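Local coordinates for protein putative oxidoreductase (Mycobacterium avium, PDB 3QHA) that probably catalyses NAD(P)-dependent oxidation of a hydroxy acid, as a member of the 3-hydroxyisobutyrate dehydrogenase family, at residues B[245-259]-B[279-291]. Numbering follows the deposited sequence.
Sequences YQPFLHTRGLGEKDL and AYEGLAAGLGVPH
Arg252 and Glu256, one turn apart on helix 245-259, hold His291 by a stack and a hydrogen bond. The Arg252 guanidinium lies flat on the imidazole, planes 17° apart, while Leu249 CD1 covers the other face of the guanidinium. The arginine's extended CG and CD pass Ala284 CB, the bend at chi3 (80°) then turns the guanidinium onto His291, and Arg252 NH1 donates to Val289 O (3.0 Å) from above the carbonyl plane. His291 NE2 points in its ring plane at the syn lone pair of Glu256 OE2 (2.7 Å, nearly straight at 166°). The same OE2 accepts from a water that also donates to Tyr280 O and accepts from Ala284 N, bridging the kink where this amide lacks its helical bond. Apolar contacts line the rest: Leu287 CD2 meets Phe248 CD2 (3.8 Å), Val289 fits among Tyr245, Phe248 and Leu249, and Leu259 CB packs on Tyr280 CD1 (3.7 Å). Gly255 lets Leu283 CD2 come to 4.0 Å from Gly255 CA. Thr251 packs on Phe189 of the second subunit. The antiparallel helices, axes 9.6 Å apart, with a Schellman motif at Gly288, form a helical hairpin of the family's all-helical C-terminal domain.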
loop_
_atom_site.group_PDB
_atom_site.type_symbol
_atom_site.label_atom_id
_atom_site.label_comp_id
_atom_site.label_asym_id
_atom_site.label_seq_id
_atom_site.Cartn_x
_atom_site.Cartn_y
_atom_site.Cartn_z
ATOM N N TYR B 245 -5.831 -20.020 6.840
ATOM C CA TYR B 245 -5.260 -20.235 8.177
ATOM C C TYR B 245 -3.735 -20.323 8.185
ATOM O O TYR B 245 -3.082 -19.557 8.891
ATOM C CB TYR B 245 -5.860 -21.480 8.834
ATOM C CG TYR B 245 -5.359 -21.755 10.244
ATOM C CD1 TYR B 245 -5.948 -21.145 11.349
ATOM C CD2 TYR B 245 -4.311 -22.647 10.471
ATOM C CE1 TYR B 245 -5.499 -21.407 12.643
ATOM C CE2 TYR B 245 -3.856 -22.914 11.758
ATOM C CZ TYR B 245 -4.452 -22.290 12.838
ATOM O OH TYR B 245 -4.003 -22.554 14.113
ATOM N N GLN B 246 -3.167 -21.251 7.418
ATOM C CA GLN B 246 -1.707 -21.421 7.417
ATOM C C GLN B 246 -0.979 -20.201 6.839
ATOM O O GLN B 246 0.049 -19.799 7.375
ATOM C CB GLN B 246 -1.276 -22.709 6.697
ATOM C CG GLN B 246 -1.527 -23.991 7.497
ATOM C CD GLN B 246 -0.740 -24.065 8.806
ATOM O OE1 GLN B 246 0.336 -23.476 8.940
ATOM N NE2 GLN B 246 -1.277 -24.804 9.774
ATOM N N PRO B 247 -1.505 -19.606 5.752
ATOM C CA PRO B 247 -0.896 -18.368 5.258
ATOM C C PRO B 247 -0.914 -17.212 6.264
ATOM O O PRO B 247 0.093 -16.523 6.413
ATOM C CB PRO B 247 -1.743 -18.025 4.031
ATOM C CG PRO B 247 -2.257 -19.330 3.564
ATOM C CD PRO B 247 -2.485 -20.149 4.794
ATOM N N PHE B 248 -2.039 -17.008 6.949
ATOM C CA PHE B 248 -2.141 -15.918 7.930
ATOM C C PHE B 248 -1.306 -16.186 9.181
ATOM O O PHE B 248 -0.735 -15.260 9.763
ATOM C CB PHE B 248 -3.606 -15.641 8.293
ATOM C CG PHE B 248 -4.267 -14.623 7.396
ATOM C CD1 PHE B 248 -4.038 -14.625 6.025
ATOM C CD2 PHE B 248 -5.109 -13.655 7.929
ATOM C CE1 PHE B 248 -4.639 -13.679 5.202
ATOM C CE2 PHE B 248 -5.717 -12.706 7.113
ATOM C CZ PHE B 248 -5.482 -12.719 5.749
ATOM N N LEU B 249 -1.230 -17.452 9.578
ATOM C CA LEU B 249 -0.387 -17.856 10.694
ATOM C C LEU B 249 1.078 -17.560 10.370
ATOM O O LEU B 249 1.801 -17.004 11.193
ATOM C CB LEU B 249 -0.582 -19.347 10.989
ATOM C CG LEU B 249 -0.175 -19.817 12.382
ATOM C CD1 LEU B 249 -1.032 -19.135 13.436
ATOM C CD2 LEU B 249 -0.296 -21.332 12.479
ATOM N N HIS B 250 1.496 -17.927 9.162
ATOM C CA HIS B 250 2.832 -17.601 8.645
ATOM C C HIS B 250 3.061 -16.080 8.648
ATOM O O HIS B 250 4.116 -15.609 9.072
ATOM C CB HIS B 250 2.990 -18.205 7.236
ATOM C CG HIS B 250 4.314 -17.942 6.584
ATOM N ND1 HIS B 250 5.502 -18.456 7.059
ATOM C CD2 HIS B 250 4.626 -17.258 5.457
ATOM C CE1 HIS B 250 6.492 -18.080 6.267
ATOM N NE2 HIS B 250 5.987 -17.352 5.286
ATOM N N THR B 251 2.061 -15.321 8.202
ATOM C CA THR B 251 2.125 -13.853 8.228
ATOM C C THR B 251 2.220 -13.287 9.656
ATOM O O THR B 251 2.940 -12.313 9.895
ATOM C CB THR B 251 0.917 -13.226 7.492
ATOM O OG1 THR B 251 0.968 -13.583 6.104
ATOM C CG2 THR B 251 0.921 -11.702 7.621
ATOM N N ARG B 252 1.499 -13.892 10.598
ATOM C CA ARG B 252 1.613 -13.511 12.010
ATOM C C ARG B 252 3.034 -13.727 12.529
ATOM O O ARG B 252 3.572 -12.882 13.243
ATOM C CB ARG B 252 0.639 -14.313 12.872
ATOM C CG ARG B 252 0.658 -13.930 14.344
ATOM C CD ARG B 252 -0.152 -14.899 15.169
ATOM N NE ARG B 252 0.580 -16.131 15.456
ATOM C CZ ARG B 252 0.098 -17.141 16.176
ATOM N NH1 ARG B 252 -1.128 -17.081 16.690
ATOM N NH2 ARG B 252 0.845 -18.220 16.386
ATOM N N GLY B 253 3.627 -14.867 12.179
ATOM C CA GLY B 253 4.989 -15.193 12.590
ATOM C C GLY B 253 6.003 -14.206 12.042
ATOM O O GLY B 253 6.809 -13.655 12.792
ATOM N N LEU B 254 5.960 -13.980 10.731
ATOM C CA LEU B 254 6.833 -12.998 10.081
ATOM C C LEU B 254 6.653 -11.602 10.675
ATOM O O LEU B 254 7.634 -10.905 10.953
ATOM C CB LEU B 254 6.554 -12.923 8.576
ATOM C CG LEU B 254 6.914 -14.117 7.690
ATOM C CD1 LEU B 254 6.534 -13.799 6.244
ATOM C CD2 LEU B 254 8.395 -14.477 7.789
ATOM N N GLY B 255 5.398 -11.202 10.857
ATOM C CA GLY B 255 5.069 -9.854 11.321
ATOM C C GLY B 255 5.553 -9.563 12.725
ATOM O O GLY B 255 6.177 -8.535 12.972
ATOM N N GLU B 256 5.267 -10.478 13.642
ATOM C CA GLU B 256 5.686 -10.335 15.031
ATOM C C GLU B 256 7.209 -10.362 15.170
ATOM O O GLU B 256 7.773 -9.654 16.005
ATOM C CB GLU B 256 5.032 -11.417 15.892
ATOM C CG GLU B 256 3.527 -11.205 16.047
ATOM C CD GLU B 256 2.857 -12.241 16.928
ATOM O OE1 GLU B 256 3.538 -13.190 17.366
ATOM O OE2 GLU B 256 1.642 -12.105 17.183
ATOM N N LYS B 257 7.876 -11.159 14.341
ATOM C CA LYS B 257 9.334 -11.202 14.352
ATOM C C LYS B 257 9.926 -9.890 13.818
ATOM O O LYS B 257 10.796 -9.299 14.462
ATOM C CB LYS B 257 9.855 -12.414 13.569
ATOM C CG LYS B 257 11.382 -12.546 13.524
ATOM C CD LYS B 257 12.022 -12.564 14.914
ATOM C CE LYS B 257 13.518 -12.842 14.832
ATOM N NZ LYS B 257 14.242 -12.518 16.095
ATOM N N ASP B 258 9.451 -9.423 12.664
ATOM C CA ASP B 258 9.958 -8.165 12.090
ATOM C C ASP B 258 9.615 -6.950 12.955
ATOM O O ASP B 258 10.457 -6.068 13.144
ATOM C CB ASP B 258 9.457 -7.953 10.653
ATOM C CG ASP B 258 10.242 -8.764 9.626
ATOM O OD1 ASP B 258 11.283 -9.357 9.981
ATOM O OD2 ASP B 258 9.821 -8.802 8.450
ATOM N N LEU B 259 8.394 -6.907 13.483
ATOM C CA LEU B 259 7.980 -5.802 14.352
ATOM C C LEU B 259 8.816 -5.746 15.632
ATOM O O LEU B 259 9.244 -4.669 16.043
ATOM C CB LEU B 259 6.484 -5.881 14.684
ATOM C CG LEU B 259 5.547 -5.447 13.551
ATOM C CD1 LEU B 259 4.090 -5.741 13.895
ATOM C CD2 LEU B 259 5.729 -3.969 13.228
ATOM N N ALA B 279 0.695 -2.006 16.646
ATOM C CA ALA B 279 0.578 -3.019 15.597
ATOM C C ALA B 279 1.065 -4.376 16.097
ATOM O O ALA B 279 0.402 -5.397 15.894
ATOM C CB ALA B 279 1.366 -2.598 14.362
ATOM N N TYR B 280 2.220 -4.372 16.762
ATOM C CA TYR B 280 2.809 -5.582 17.331
ATOM C C TYR B 280 1.869 -6.300 18.306
ATOM O O TYR B 280 1.736 -7.523 18.249
ATOM C CB TYR B 280 4.130 -5.234 18.027
ATOM C CG TYR B 280 4.815 -6.404 18.696
ATOM C CD1 TYR B 280 5.437 -7.394 17.942
ATOM C CD2 TYR B 280 4.851 -6.515 20.083
ATOM C CE1 TYR B 280 6.070 -8.467 18.549
ATOM C CE2 TYR B 280 5.484 -7.588 20.700
ATOM C CZ TYR B 280 6.092 -8.560 19.925
ATOM O OH TYR B 280 6.723 -9.626 20.523
ATOM N N GLU B 281 1.218 -5.539 19.186
ATOM C CA GLU B 281 0.314 -6.110 20.196
ATOM C C GLU B 281 -0.988 -6.662 19.601
ATOM O O GLU B 281 -1.529 -7.651 20.103
ATOM C CB GLU B 281 -0.032 -5.066 21.269
ATOM C CG GLU B 281 1.167 -4.543 22.066
ATOM C CD GLU B 281 0.830 -3.343 22.946
ATOM O OE1 GLU B 281 1.777 -2.713 23.468
ATOM O OE2 GLU B 281 -0.370 -3.029 23.124
ATOM N N GLY B 282 -1.483 -6.030 18.538
ATOM C CA GLY B 282 -2.813 -6.339 17.997
ATOM C C GLY B 282 -2.870 -7.111 16.688
ATOM O O GLY B 282 -3.952 -7.551 16.281
ATOM N N LEU B 283 -1.727 -7.285 16.026
ATOM C CA LEU B 283 -1.700 -7.892 14.694
ATOM C C LEU B 283 -2.353 -9.265 14.669
ATOM O O LEU B 283 -3.229 -9.525 13.842
ATOM C CB LEU B 283 -0.265 -8.024 14.179
ATOM C CG LEU B 283 -0.129 -8.589 12.766
ATOM C CD1 LEU B 283 -0.739 -7.626 11.741
ATOM C CD2 LEU B 283 1.334 -8.870 12.457
ATOM N N ALA B 284 -1.907 -10.136 15.572
ATOM C CA ALA B 284 -2.404 -11.508 15.653
ATOM C C ALA B 284 -3.931 -11.546 15.723
ATOM O O ALA B 284 -4.572 -12.286 14.976
ATOM C CB ALA B 284 -1.800 -12.221 16.857
ATOM N N ALA B 285 -4.499 -10.734 16.610
ATOM C CA ALA B 285 -5.953 -10.647 16.773
ATOM C C ALA B 285 -6.626 -10.090 15.524
ATOM O O ALA B 285 -7.656 -10.603 15.085
ATOM C CB ALA B 285 -6.304 -9.790 17.984
ATOM N N GLY B 286 -6.041 -9.039 14.956
ATOM C CA GLY B 286 -6.559 -8.436 13.728
ATOM C C GLY B 286 -6.621 -9.422 12.571
ATOM O O GLY B 286 -7.587 -9.431 11.819
ATOM N N LEU B 287 -5.589 -10.255 12.440
ATOM C CA LEU B 287 -5.542 -11.295 11.404
ATOM C C LEU B 287 -6.501 -12.472 11.644
ATOM O O LEU B 287 -6.647 -13.339 10.778
ATOM C CB LEU B 287 -4.118 -11.844 11.274
ATOM C CG LEU B 287 -3.050 -10.888 10.735
ATOM C CD1 LEU B 287 -1.668 -11.496 10.910
ATOM C CD2 LEU B 287 -3.305 -10.545 9.275
ATOM N N GLY B 288 -7.141 -12.519 12.811
ATOM C CA GLY B 288 -8.024 -13.631 13.151
ATOM C C GLY B 288 -7.276 -14.908 13.502
ATOM O O GLY B 288 -7.845 -16.000 13.439
ATOM N N VAL B 289 -6.000 -14.772 13.861
ATOM C CA VAL B 289 -5.209 -15.882 14.394
ATOM C C VAL B 289 -4.541 -15.436 15.699
ATOM O O VAL B 289 -3.316 -15.326 15.773
ATOM C CB VAL B 289 -4.154 -16.395 13.379
ATOM C CG1 VAL B 289 -4.830 -17.194 12.274
ATOM C CG2 VAL B 289 -3.340 -15.246 12.799
ATOM N N PRO B 290 -5.355 -15.171 16.738
ATOM C CA PRO B 290 -4.816 -14.761 18.033
ATOM C C PRO B 290 -4.031 -15.882 18.706
ATOM O O PRO B 290 -4.164 -17.050 18.327
ATOM C CB PRO B 290 -6.073 -14.435 18.846
ATOM C CG PRO B 290 -7.130 -15.286 18.247
ATOM C CD PRO B 290 -6.823 -15.309 16.781
ATOM N N HIS B 291 -3.216 -15.522 19.692
ATOM C CA HIS B 291 -2.466 -16.509 20.461
ATOM C C HIS B 291 -3.362 -17.166 21.510
ATOM O O HIS B 291 -4.270 -16.531 22.051
ATOM C CB HIS B 291 -1.249 -15.865 21.120
ATOM C CG HIS B 291 -0.231 -15.376 20.141
ATOM N ND1 HIS B 291 0.757 -16.188 19.628
ATOM C CD2 HIS B 291 -0.053 -14.160 19.572
ATOM C CE1 HIS B 291 1.504 -15.493 18.789
ATOM N NE2 HIS B 291 1.033 -14.259 18.736
HETATM O O HOH W 1 0.458 -9.739 17.413
#